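Local coordinates for pirin-like protein (Geobacillus kaustophilus, PDB 2P17), which is of unknown function but belongs to the pirin family of bicupin proteins and binds one iron ion per subunit, at residues M1-I7 and E223-N228; H187-Y193 and L238-P244; I7-V13 and I206-Q212; T146-G152 and V167-I173. All blocks are in the same frame, centred on the assembly; numbering follows the deposited sequence.

Interaction 1 of 4, residues M1-I7 and E223-N228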
# COMPACT_ATOMS: atom_id res chain seq x y z
N MSE A 1 18.83 13.45 -14.58
CA MSE A 1 19.82 13.07 -13.53
C MSE A 1 19.63 11.60 -13.12
O MSE A 1 20.27 10.73 -13.71
CB MSE A 1 19.72 14.01 -12.33
CG MSE A 1 20.83 13.91 -11.32
SE MSE A 1 20.37 15.09 -9.84
CE MSE A 1 18.89 14.06 -9.07
N ALA A 2 18.77 11.32 -12.14
CA ALA A 2 18.58 9.94 -11.66
C ALA A 2 17.94 9.09 -12.75
O ALA A 2 17.29 9.60 -13.65
CB ALA A 2 17.74 9.89 -10.39
N ILE A 3 18.14 7.78 -12.65
CA ILE A 3 17.54 6.86 -13.59
C ILE A 3 16.02 6.96 -13.41
O ILE A 3 15.51 6.81 -12.31
CB ILE A 3 18.05 5.43 -13.35
CG1 ILE A 3 19.54 5.35 -13.71
CG2 ILE A 3 17.22 4.41 -14.12
CD1 ILE A 3 20.28 4.16 -13.12
N GLN A 4 15.32 7.24 -14.51
CA GLN A 4 13.86 7.40 -14.49
C GLN A 4 13.14 6.08 -14.69
O GLN A 4 13.31 5.41 -15.72
CB GLN A 4 13.42 8.39 -15.59
CG GLN A 4 13.96 9.79 -15.40
CD GLN A 4 13.54 10.40 -14.08
OE1 GLN A 4 12.35 10.44 -13.75
NE2 GLN A 4 14.51 10.86 -13.30
N ARG A 5 12.30 5.72 -13.73
CA ARG A 5 11.46 4.55 -13.88
C ARG A 5 10.36 4.76 -14.92
O ARG A 5 9.89 5.89 -15.13
CB ARG A 5 10.85 4.14 -12.54
CG ARG A 5 11.91 3.67 -11.55
CD ARG A 5 11.43 2.46 -10.77
NE ARG A 5 12.32 2.13 -9.65
CZ ARG A 5 12.27 0.98 -8.97
NH1 ARG A 5 11.39 0.03 -9.30
NH2 ARG A 5 13.08 0.76 -7.95
N ARG A 6 9.96 3.65 -15.55
CA ARG A 6 8.89 3.59 -16.53
C ARG A 6 7.72 2.84 -15.91
O ARG A 6 7.90 2.10 -14.93
CB ARG A 6 9.36 2.85 -17.79
CG ARG A 6 10.32 3.62 -18.67
CD ARG A 6 11.03 2.70 -19.65
NE ARG A 6 12.11 1.97 -19.01
CZ ARG A 6 12.07 0.68 -18.69
NH1 ARG A 6 11.00 -0.05 -18.95
NH2 ARG A 6 13.12 0.11 -18.10
N ILE A 7 6.53 3.02 -16.47
CA ILE A 7 5.38 2.21 -16.14
C ILE A 7 5.35 1.01 -17.08
O ILE A 7 5.17 1.16 -18.30
CB ILE A 7 4.06 3.01 -16.22
CG1 ILE A 7 4.09 4.22 -15.26
CG2 ILE A 7 2.85 2.08 -15.94
CD1 ILE A 7 4.53 3.90 -13.82
N GLU A 223 21.50 1.45 -7.75
CA GLU A 223 21.12 2.57 -8.60
C GLU A 223 20.12 3.47 -7.90
O GLU A 223 19.23 3.00 -7.19
CB GLU A 223 20.56 2.08 -9.93
CG GLU A 223 21.60 1.31 -10.73
CD GLU A 223 21.06 0.77 -12.03
OE1 GLU A 223 19.82 0.63 -12.16
OE2 GLU A 223 21.88 0.47 -12.93
N GLU A 224 20.27 4.78 -8.11
CA GLU A 224 19.32 5.74 -7.57
C GLU A 224 18.31 5.99 -8.67
O GLU A 224 18.66 6.44 -9.75
CB GLU A 224 20.04 7.03 -7.11
CG GLU A 224 20.87 6.84 -5.82
CD GLU A 224 21.64 8.09 -5.34
OE1 GLU A 224 21.56 9.16 -6.00
OE2 GLU A 224 22.35 8.00 -4.29
N THR A 225 17.05 5.61 -8.41
CA THR A 225 15.99 5.77 -9.41
C THR A 225 14.92 6.73 -8.92
O THR A 225 14.81 7.01 -7.72
CB THR A 225 15.30 4.43 -9.80
OG1 THR A 225 14.43 3.98 -8.76
CG2 THR A 225 16.33 3.33 -10.16
N GLU A 226 14.13 7.25 -9.86
CA GLU A 226 13.05 8.18 -9.55
C GLU A 226 11.82 7.84 -10.36
O GLU A 226 11.92 7.34 -11.49
CB GLU A 226 13.49 9.62 -9.82
CG GLU A 226 14.40 10.18 -8.73
CD GLU A 226 14.98 11.56 -9.04
OE1 GLU A 226 14.78 12.06 -10.16
OE2 GLU A 226 15.66 12.11 -8.15
N LEU A 227 10.65 8.10 -9.77
CA LEU A 227 9.40 8.06 -10.51
C LEU A 227 8.74 9.43 -10.52
O LEU A 227 8.43 10.00 -9.47
CB LEU A 227 8.43 7.04 -9.92
CG LEU A 227 7.16 7.01 -10.77
CD1 LEU A 227 7.29 5.98 -11.87
CD2 LEU A 227 5.94 6.74 -9.94
N ASN A 228 8.52 9.93 -11.73
CA ASN A 228 7.85 11.21 -11.95
C ASN A 228 6.34 11.05 -12.02
O ASN A 228 5.83 10.11 -12.63
CB ASN A 228 8.36 11.86 -13.25
CG ASN A 228 9.83 12.25 -13.18
OD1 ASN A 228 10.41 12.38 -12.11
ND2 ASN A 228 10.44 12.43 -14.35
O HOH W 1 16.64 13.42 -11.55
O HOH W 2 9.94 8.58 -13.91
O HOH W 3 13.04 12.69 -11.75
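The start of strand 3-19 pairs in parallel with strand 224-231 of the C-terminal cupin. Ile3 is level with Thr225, and Gln4 with Glu226. Glu226, which loses more area to the contact than any other residue, serves as the hub. Its backbone is gripped on both sides of Gln4: Glu226 N donates to Ile3 O (2.8 Å) and Glu226 O accepts from Arg5 N (2.8 Å), the alternation expected of a parallel pair. Ile3 N to Glu224 O, at 3.2 Å, extends the ladder toward the N-terminus. The Glu226 carboxylate lies on the same face as Gln4 and receives a weak bond from Gln4 NE2 to OE1 (3.4 Å), while water links Glu226 OE1 to Ala2 N; its OE2 forms a salt bridge with Lys155. Ile3, on the other face, spreads over Thr225 and reaches Glu223, its CD1 lying 3.6 Å from Glu223 CD. Arg5 points toward the partner strand, and its guanidinium, held also by Tyr188 O, meets Thr225 edge-on. Thr225 OG1 in turn hydrogen-bonds to Leu184 O, so the threonine ties the beginning of the chain to the next strand as well. The Arg5 NE to Thr225 OG1 bond is 2.9 Å long and almost straight, at 174°.

Interaction 2 of 4, residues H187-Y193 and L238-P244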
# COMPACT_ATOMS: atom_id res chain seq x y z
N HIS A 187 16.84 -1.55 -6.62
CA HIS A 187 16.41 -2.93 -6.46
C HIS A 187 14.98 -3.05 -5.91
O HIS A 187 14.42 -4.15 -5.87
CB HIS A 187 17.40 -3.70 -5.57
CG HIS A 187 17.39 -3.28 -4.14
ND1 HIS A 187 17.74 -2.00 -3.74
CD2 HIS A 187 17.08 -3.95 -3.01
CE1 HIS A 187 17.64 -1.91 -2.42
NE2 HIS A 187 17.24 -3.08 -1.95
N TYR A 188 14.38 -1.93 -5.50
CA TYR A 188 13.00 -2.00 -5.01
C TYR A 188 12.05 -2.34 -6.16
O TYR A 188 12.26 -1.94 -7.31
CB TYR A 188 12.56 -0.67 -4.39
CG TYR A 188 12.88 -0.46 -2.92
CD1 TYR A 188 14.02 -0.97 -2.33
CD2 TYR A 188 12.02 0.32 -2.13
CE1 TYR A 188 14.30 -0.73 -0.98
CE2 TYR A 188 12.28 0.56 -0.78
CZ TYR A 188 13.43 0.03 -0.22
OH TYR A 188 13.72 0.28 1.11
N ASN A 189 10.99 -3.06 -5.80
CA ASN A 189 9.96 -3.48 -6.73
C ASN A 189 8.68 -2.82 -6.25
O ASN A 189 8.35 -2.89 -5.07
CB ASN A 189 9.86 -5.01 -6.70
CG ASN A 189 8.89 -5.57 -7.73
OD1 ASN A 189 8.59 -4.93 -8.75
ND2 ASN A 189 8.41 -6.78 -7.49
N GLY A 190 7.93 -2.19 -7.16
CA GLY A 190 6.74 -1.50 -6.70
C GLY A 190 5.74 -1.11 -7.76
O GLY A 190 5.84 -1.47 -8.94
N PHE A 191 4.76 -0.34 -7.31
CA PHE A 191 3.64 0.04 -8.13
C PHE A 191 2.91 1.16 -7.39
O PHE A 191 3.20 1.44 -6.22
CB PHE A 191 2.69 -1.16 -8.33
CG PHE A 191 2.06 -1.66 -7.06
CD1 PHE A 191 0.84 -1.13 -6.65
CD2 PHE A 191 2.71 -2.57 -6.25
CE1 PHE A 191 0.26 -1.53 -5.45
CE2 PHE A 191 2.15 -2.98 -5.04
CZ PHE A 191 0.92 -2.47 -4.64
N LEU A 192 1.95 1.77 -8.05
CA LEU A 192 1.06 2.70 -7.36
C LEU A 192 -0.38 2.40 -7.70
O LEU A 192 -0.65 1.78 -8.73
CB LEU A 192 1.44 4.18 -7.62
CG LEU A 192 1.44 4.67 -9.07
CD1 LEU A 192 0.03 4.99 -9.59
CD2 LEU A 192 2.34 5.89 -9.22
N TYR A 193 -1.30 2.81 -6.84
CA TYR A 193 -2.71 2.64 -7.09
C TYR A 193 -3.39 3.98 -6.94
O TYR A 193 -3.18 4.68 -5.94
CB TYR A 193 -3.32 1.60 -6.13
CG TYR A 193 -4.81 1.45 -6.32
CD1 TYR A 193 -5.31 0.77 -7.42
CD2 TYR A 193 -5.71 2.04 -5.43
CE1 TYR A 193 -6.67 0.64 -7.61
CE2 TYR A 193 -7.09 1.94 -5.62
CZ TYR A 193 -7.55 1.23 -6.72
OH TYR A 193 -8.91 1.10 -6.94
N LEU A 238 -1.71 5.99 -3.77
CA LEU A 238 -0.79 5.29 -2.86
C LEU A 238 0.30 4.63 -3.67
O LEU A 238 0.02 3.93 -4.64
CB LEU A 238 -1.55 4.25 -2.04
CG LEU A 238 -2.56 4.79 -1.03
CD1 LEU A 238 -3.47 3.67 -0.59
CD2 LEU A 238 -1.86 5.44 0.15
N LEU A 239 1.55 4.85 -3.28
CA LEU A 239 2.70 4.20 -3.90
C LEU A 239 3.29 3.21 -2.91
O LEU A 239 3.55 3.56 -1.75
CB LEU A 239 3.75 5.23 -4.32
CG LEU A 239 5.01 4.78 -5.06
CD1 LEU A 239 5.53 5.88 -5.98
CD2 LEU A 239 6.11 4.36 -4.07
N TYR A 240 3.52 1.98 -3.38
CA TYR A 240 4.09 0.92 -2.56
C TYR A 240 5.32 0.39 -3.27
O TYR A 240 5.24 0.04 -4.44
CB TYR A 240 3.13 -0.25 -2.46
CG TYR A 240 1.76 -0.01 -1.86
CD1 TYR A 240 1.53 -0.26 -0.51
CD2 TYR A 240 0.69 0.41 -2.65
CE1 TYR A 240 0.23 -0.11 0.04
CE2 TYR A 240 -0.59 0.57 -2.11
CZ TYR A 240 -0.81 0.31 -0.77
OH TYR A 240 -2.07 0.46 -0.24
N ALA A 241 6.45 0.30 -2.58
CA ALA A 241 7.64 -0.29 -3.17
C ALA A 241 8.46 -0.92 -2.08
O ALA A 241 8.53 -0.37 -0.98
CB ALA A 241 8.45 0.77 -3.90
N GLY A 242 9.05 -2.07 -2.34
CA GLY A 242 9.78 -2.75 -1.29
C GLY A 242 10.98 -3.52 -1.79
O GLY A 242 11.13 -3.76 -2.99
N GLU A 243 11.80 -3.94 -0.85
CA GLU A 243 12.98 -4.73 -1.18
C GLU A 243 12.58 -6.19 -1.38
O GLU A 243 12.07 -6.81 -0.45
CB GLU A 243 13.96 -4.63 -0.03
CG GLU A 243 15.20 -5.46 -0.20
CD GLU A 243 16.21 -5.14 0.87
OE1 GLU A 243 16.09 -5.73 1.96
OE2 GLU A 243 17.10 -4.30 0.62
N PRO A 244 12.80 -6.75 -2.59
CA PRO A 244 12.47 -8.17 -2.78
C PRO A 244 13.16 -9.11 -1.79
O PRO A 244 14.31 -8.88 -1.41
CB PRO A 244 12.95 -8.45 -4.21
CG PRO A 244 12.82 -7.13 -4.90
CD PRO A 244 13.28 -6.13 -3.84
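In a cupin barrel, neighbouring strands must match in shape. Strands 189-193 and 238-242 illustrate this as an almost ideal antiparallel pair, 4.6 Å apart at 175°. The tightest point is Gly190 opposite Ala241, with CA atoms only 3.8 Å apart; a side chain on Gly190 would collide with Tyr240 O and Ala241 CB, so the missing bulk is what permits the approach. Gly242 offers a second flat spot: its CA sits under the face of the Tyr188 ring, 4.2 Å from the centroid, in a CH-pi contact. On the face carrying Phe191 and Tyr240, the Phe191 ring lies over Tyr240 CB, and the two rings, tilted by 24°, are slid so far that they barely overlap; Leu42 and Leu114 of the N-terminal half pack against this face. Pro244 CD nestles 3.1 Å from His187 O, beside a His-carboxylate hydrogen bond from His187 NE2 to Glu243 OE2 (2.8 Å). Phe191 N donates to Tyr240 O and Tyr240 N to Phe191 O (both 2.9 Å); Asn189-Gly242 and Tyr193-Leu238 pair likewise. The chemistry implies a buried, largely aromatic and aliphatic surface with paired backbone groups, Asn189 being satisfied by Asp37, and a partly exposed polar end.

Interaction 3 of 4, residues I7-V13 and I206-Q212; sequences IRRVKTV and IEGKAGQ
Strands 7-12 and 206-209 run at 24° to each other without pairing, their axes 8.8 Å apart at closest; across the segments only Thr12 and Gln212 form a beta bridge. Segment 7-13 is extended apart from a kink at Arg8 (phi/psi -89/-17°). Ile206 (m, chi2 -58°) points across the gap: its CB lies 4.0 Å from Ile7 CB, and its CG2 lies 3.8 Å from CG2 of Val10 (t). Glu207 turns away, and Gly208 and Lys209 continue extended. From Lys209 to Gln212 the chain makes a type II beta turn, Ala210 at -49/134° and Gly211 at 92/6°, a conformation suited to glycine at its third position, closed by a weak bond from Gln212 N to Lys209 O (3.1 Å). The turn links strand 206-209 to strand 212-216 within the C-terminal cupin, and strand 212-216 pairs antiparallel with strand 3-19. Gly211 O accepts from Val13 N (3.0 Å), and a water donates to Val13 O (2.7 Å) and Gly211 O (3.0 Å). Gln212 faces Thr12 as an antiparallel non-hydrogen-bonded pair, CA-CA 4.5 Å, with Gln212 CA 3.1 Å from Lys11 O. The Gln212 side chain (m, t, chi3 -54°) folds back: NE2 donates to Thr12 OG1 (3.0 Å; Thr12 m), and OE1 accepts from Lys209 N (2.9 Å).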
# COMPACT_ATOMS: atom_id res chain seq x y z
N ILE A 7 6.53 3.02 -16.47
CA ILE A 7 5.38 2.21 -16.14
C ILE A 7 5.35 1.01 -17.08
O ILE A 7 5.17 1.16 -18.30
CB ILE A 7 4.06 3.01 -16.22
CG1 ILE A 7 4.09 4.22 -15.26
CG2 ILE A 7 2.85 2.08 -15.94
CD1 ILE A 7 4.53 3.90 -13.82
N ARG A 8 5.56 -0.18 -16.52
CA ARG A 8 5.67 -1.39 -17.34
C ARG A 8 4.33 -2.06 -17.60
O ARG A 8 4.22 -2.88 -18.52
CB ARG A 8 6.66 -2.37 -16.73
CG ARG A 8 6.26 -2.89 -15.36
CD ARG A 8 7.24 -3.93 -14.82
NE ARG A 8 6.76 -4.40 -13.53
CZ ARG A 8 5.90 -5.40 -13.36
NH1 ARG A 8 5.46 -6.07 -14.42
NH2 ARG A 8 5.49 -5.73 -12.15
N ARG A 9 3.32 -1.71 -16.81
CA ARG A 9 1.99 -2.29 -16.98
C ARG A 9 0.94 -1.46 -16.27
O ARG A 9 1.20 -0.90 -15.20
CB ARG A 9 1.97 -3.72 -16.43
CG ARG A 9 0.64 -4.44 -16.59
CD ARG A 9 0.78 -5.94 -16.48
NE ARG A 9 1.25 -6.38 -15.17
CZ ARG A 9 0.49 -6.53 -14.10
NH1 ARG A 9 -0.82 -6.25 -14.13
NH2 ARG A 9 1.03 -6.95 -12.96
N VAL A 10 -0.25 -1.35 -16.87
CA VAL A 10 -1.36 -0.62 -16.28
C VAL A 10 -2.55 -1.55 -16.07
O VAL A 10 -3.15 -2.02 -17.04
CB VAL A 10 -1.81 0.57 -17.17
CG1 VAL A 10 -2.99 1.31 -16.53
CG2 VAL A 10 -0.65 1.51 -17.47
N LYS A 11 -2.88 -1.83 -14.81
CA LYS A 11 -4.00 -2.72 -14.47
C LYS A 11 -5.24 -1.92 -14.06
O LYS A 11 -5.15 -1.03 -13.22
CB LYS A 11 -3.59 -3.68 -13.34
CG LYS A 11 -4.74 -4.38 -12.62
CD LYS A 11 -5.31 -5.53 -13.42
CE LYS A 11 -6.37 -6.28 -12.62
NZ LYS A 11 -7.07 -7.33 -13.44
N THR A 12 -6.39 -2.27 -14.64
CA THR A 12 -7.64 -1.64 -14.27
C THR A 12 -8.39 -2.62 -13.38
O THR A 12 -8.72 -3.73 -13.81
CB THR A 12 -8.48 -1.30 -15.53
OG1 THR A 12 -7.72 -0.44 -16.38
CG2 THR A 12 -9.77 -0.60 -15.13
N VAL A 13 -8.66 -2.22 -12.14
CA VAL A 13 -9.32 -3.10 -11.18
C VAL A 13 -10.75 -3.36 -11.62
O VAL A 13 -11.48 -2.43 -11.97
CB VAL A 13 -9.25 -2.51 -9.74
CG1 VAL A 13 -10.04 -3.36 -8.74
CG2 VAL A 13 -7.79 -2.42 -9.30
N ILE A 206 3.04 7.88 -19.10
CA ILE A 206 1.93 6.95 -19.27
C ILE A 206 0.73 7.43 -18.44
O ILE A 206 0.88 7.83 -17.28
CB ILE A 206 2.35 5.52 -18.84
CG1 ILE A 206 3.46 4.98 -19.75
CG2 ILE A 206 1.17 4.56 -18.76
CD1 ILE A 206 3.12 4.92 -21.26
N GLU A 207 -0.45 7.41 -19.05
CA GLU A 207 -1.65 7.88 -18.38
C GLU A 207 -2.11 6.90 -17.34
O GLU A 207 -2.01 5.68 -17.53
CB GLU A 207 -2.79 8.10 -19.39
CG GLU A 207 -2.59 9.28 -20.33
CD GLU A 207 -3.52 9.23 -21.53
OE1 GLU A 207 -4.47 8.42 -21.53
OE2 GLU A 207 -3.30 10.02 -22.47
N GLY A 208 -2.60 7.43 -16.23
CA GLY A 208 -3.25 6.63 -15.21
C GLY A 208 -4.42 7.38 -14.61
O GLY A 208 -4.36 8.61 -14.45
N LYS A 209 -5.46 6.64 -14.26
CA LYS A 209 -6.64 7.25 -13.61
C LYS A 209 -7.13 6.40 -12.45
O LYS A 209 -6.69 5.27 -12.26
CB LYS A 209 -7.78 7.50 -14.60
CG LYS A 209 -8.19 6.27 -15.35
CD LYS A 209 -9.23 6.59 -16.42
N ALA A 210 -8.05 6.97 -11.66
CA ALA A 210 -8.61 6.29 -10.51
C ALA A 210 -9.07 4.88 -10.83
O ALA A 210 -9.74 4.63 -11.86
CB ALA A 210 -9.75 7.10 -9.90
N GLY A 211 -8.69 3.95 -9.96
CA GLY A 211 -9.06 2.55 -10.11
C GLY A 211 -8.03 1.74 -10.87
O GLY A 211 -8.25 0.56 -11.15
N GLN A 212 -6.89 2.36 -11.18
CA GLN A 212 -5.80 1.66 -11.87
C GLN A 212 -4.58 1.52 -11.00
O GLN A 212 -4.25 2.42 -10.20
CB GLN A 212 -5.42 2.38 -13.16
CG GLN A 212 -6.60 2.52 -14.13
CD GLN A 212 -6.16 3.00 -15.48
OE1 GLN A 212 -5.50 4.04 -15.60
NE2 GLN A 212 -6.51 2.25 -16.52
O HOH W 4 -11.15 0.26 -11.93

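Interaction 4 of 4, residues T146-G152 and V167-I173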
# COMPACT_ATOMS: atom_id res chain seq x y z
N THR A 146 1.29 17.18 -1.41
CA THR A 146 1.74 16.62 -0.15
C THR A 146 2.03 15.16 -0.37
O THR A 146 1.30 14.47 -1.10
CB THR A 146 0.73 16.79 0.99
OG1 THR A 146 -0.53 16.25 0.61
CG2 THR A 146 0.54 18.25 1.36
N ILE A 147 3.13 14.71 0.21
CA ILE A 147 3.52 13.30 0.15
C ILE A 147 3.64 12.85 1.60
O ILE A 147 4.57 13.25 2.31
CB ILE A 147 4.85 13.10 -0.60
CG1 ILE A 147 4.76 13.67 -2.02
CG2 ILE A 147 5.22 11.61 -0.63
CD1 ILE A 147 5.34 15.07 -2.14
N ARG A 148 2.67 12.04 2.03
CA ARG A 148 2.60 11.55 3.41
C ARG A 148 3.26 10.19 3.46
O ARG A 148 2.94 9.30 2.68
CB ARG A 148 1.14 11.46 3.85
CG ARG A 148 0.95 11.12 5.31
CD ARG A 148 -0.51 11.26 5.69
NE ARG A 148 -0.94 12.66 5.68
CZ ARG A 148 -1.69 13.25 4.74
NH1 ARG A 148 -2.13 12.60 3.65
NH2 ARG A 148 -1.99 14.53 4.90
N VAL A 149 4.22 10.03 4.36
CA VAL A 149 5.03 8.83 4.39
C VAL A 149 4.52 7.90 5.49
O VAL A 149 4.66 8.19 6.68
CB VAL A 149 6.53 9.15 4.61
CG1 VAL A 149 7.38 7.90 4.44
CG2 VAL A 149 6.98 10.25 3.64
N PHE A 150 3.96 6.76 5.10
CA PHE A 150 3.47 5.75 6.04
C PHE A 150 4.52 4.72 6.39
O PHE A 150 4.47 4.11 7.47
CB PHE A 150 2.21 5.07 5.51
CG PHE A 150 0.98 5.91 5.64
CD1 PHE A 150 0.30 5.94 6.85
CD2 PHE A 150 0.52 6.69 4.58
CE1 PHE A 150 -0.84 6.71 7.00
CE2 PHE A 150 -0.63 7.48 4.73
CZ PHE A 150 -1.30 7.49 5.94
N SER A 151 5.47 4.52 5.49
CA SER A 151 6.59 3.60 5.72
C SER A 151 7.73 3.97 4.80
O SER A 151 7.51 4.46 3.69
CB SER A 151 6.16 2.15 5.46
OG SER A 151 7.18 1.25 5.86
N GLY A 152 8.96 3.75 5.26
CA GLY A 152 10.13 4.04 4.43
C GLY A 152 10.35 5.52 4.31
O GLY A 152 10.19 6.26 5.29
N VAL A 167 9.95 -1.35 3.23
CA VAL A 167 8.85 -0.98 2.36
C VAL A 167 8.67 0.53 2.41
O VAL A 167 8.58 1.13 3.49
CB VAL A 167 7.52 -1.67 2.77
CG1 VAL A 167 6.32 -1.16 1.96
CG2 VAL A 167 7.64 -3.18 2.63
N THR A 168 8.61 1.15 1.24
CA THR A 168 8.23 2.55 1.13
C THR A 168 6.76 2.61 0.73
O THR A 168 6.36 2.03 -0.27
CB THR A 168 9.12 3.28 0.14
OG1 THR A 168 10.41 3.46 0.75
CG2 THR A 168 8.53 4.64 -0.27
N MSE A 169 5.97 3.29 1.55
CA MSE A 169 4.55 3.46 1.30
C MSE A 169 4.22 4.92 1.52
O MSE A 169 4.41 5.44 2.62
CB MSE A 169 3.70 2.59 2.23
CG MSE A 169 2.20 2.78 2.00
SE MSE A 169 1.22 1.69 3.28
CE MSE A 169 -0.59 2.20 2.76
N VAL A 170 3.80 5.58 0.45
CA VAL A 170 3.51 7.00 0.51
C VAL A 170 2.16 7.31 -0.11
O VAL A 170 1.73 6.67 -1.07
CB VAL A 170 4.59 7.86 -0.19
CG1 VAL A 170 5.98 7.69 0.47
CG2 VAL A 170 4.67 7.60 -1.69
N GLU A 171 1.48 8.29 0.47
CA GLU A 171 0.25 8.81 -0.09
C GLU A 171 0.52 10.18 -0.70
O GLU A 171 1.01 11.08 -0.02
CB GLU A 171 -0.81 8.90 0.99
CG GLU A 171 -2.16 9.42 0.50
CD GLU A 171 -3.13 9.58 1.63
OE1 GLU A 171 -2.66 9.87 2.75
OE2 GLU A 171 -4.34 9.44 1.39
N MSE A 172 0.19 10.33 -1.98
CA MSE A 172 0.38 11.60 -2.67
C MSE A 172 -0.95 12.24 -2.97
O MSE A 172 -1.86 11.57 -3.47
CB MSE A 172 1.12 11.41 -3.99
CG MSE A 172 2.45 10.76 -3.85
SE MSE A 172 3.33 10.87 -5.55
CE MSE A 172 4.53 9.53 -5.25
N ILE A 173 -1.06 13.52 -2.65
CA ILE A 173 -2.18 14.35 -3.05
C ILE A 173 -1.57 15.49 -3.86
O ILE A 173 -0.77 16.27 -3.34
CB ILE A 173 -2.96 14.90 -1.86
CG1 ILE A 173 -3.50 13.76 -0.98
CG2 ILE A 173 -4.12 15.77 -2.37
CD1 ILE A 173 -4.18 14.22 0.33
O HOH W 5 -0.56 13.35 1.16
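A beta bulge shows how a strand can gain a residue while its backbone polar groups still find partners. Strands 146-149 and 167-173 pair antiparallel, with their directions 155° apart and axes 4.6 Å apart at closest. Up to Val149 the ladder is regular. Thr146 N to Ile173 O and Ile173 N to Thr146 O are both 3.0 Å. Arg148 N to Glu171 O and Glu171 N to Arg148 O are both 2.8 Å. Then the register slips by one. In this classic bulge Met169 O accepts from both Phe150 N (2.8 Å) and Ser151 N (3.2 Å), while Met169 N returns to Ser151 O (2.9 Å). Ser151 OG donates to Val167 O (2.8 Å) and is also bonded to Asn163. A water lies in hydrogen-bonding contact with Thr146 OG1 (3.0 Å) and donates to Glu171 O (3.0 Å). Between the side chains, Arg148 NH1 makes a salt bridge to Glu171 OE1 (2.9 Å); Glu171 OE2 is held by Tyr65 and Arg236. On the opposite face of the sheet Ile147 packs on Val170 and Met172, a selenomethionine like Met169, and Val149 on Val170. The corner at Phe150 brings its ring edge 3.7 Å from Glu171 OE1, measured from CE2. The arrangement is consistent with a charged Glu171 carboxylate buried where the two halves of the protein meet, paired with Arg148 and Arg236 and hydrogen-bonded by Tyr65.

Interactions 2 and 4 are buried near the centre of the chain, where the C-terminal cupin sheet meets the N-terminal half. Strand 235-242 lies in the sheet between strands 189-196 and 167-174, with Leu239 N bonding to Val170 O (2.9 Å) and Ala241 O to Thr168 N (2.7 Å). Both rely on long antiparallel ladders. Interactions 1 and 3 lie further out, where successive parts of strand 3-19, joined at Ile7, meet the same sheet through few backbone bonds, side-chain amides and waters. Arg5 NH2 to Tyr188 O (2.9 Å) connects interaction 1 to interaction 2, and Tyr193 packs on Gly211 and Val13 of interaction 3. Interaction 4 touches neither 1 nor 3.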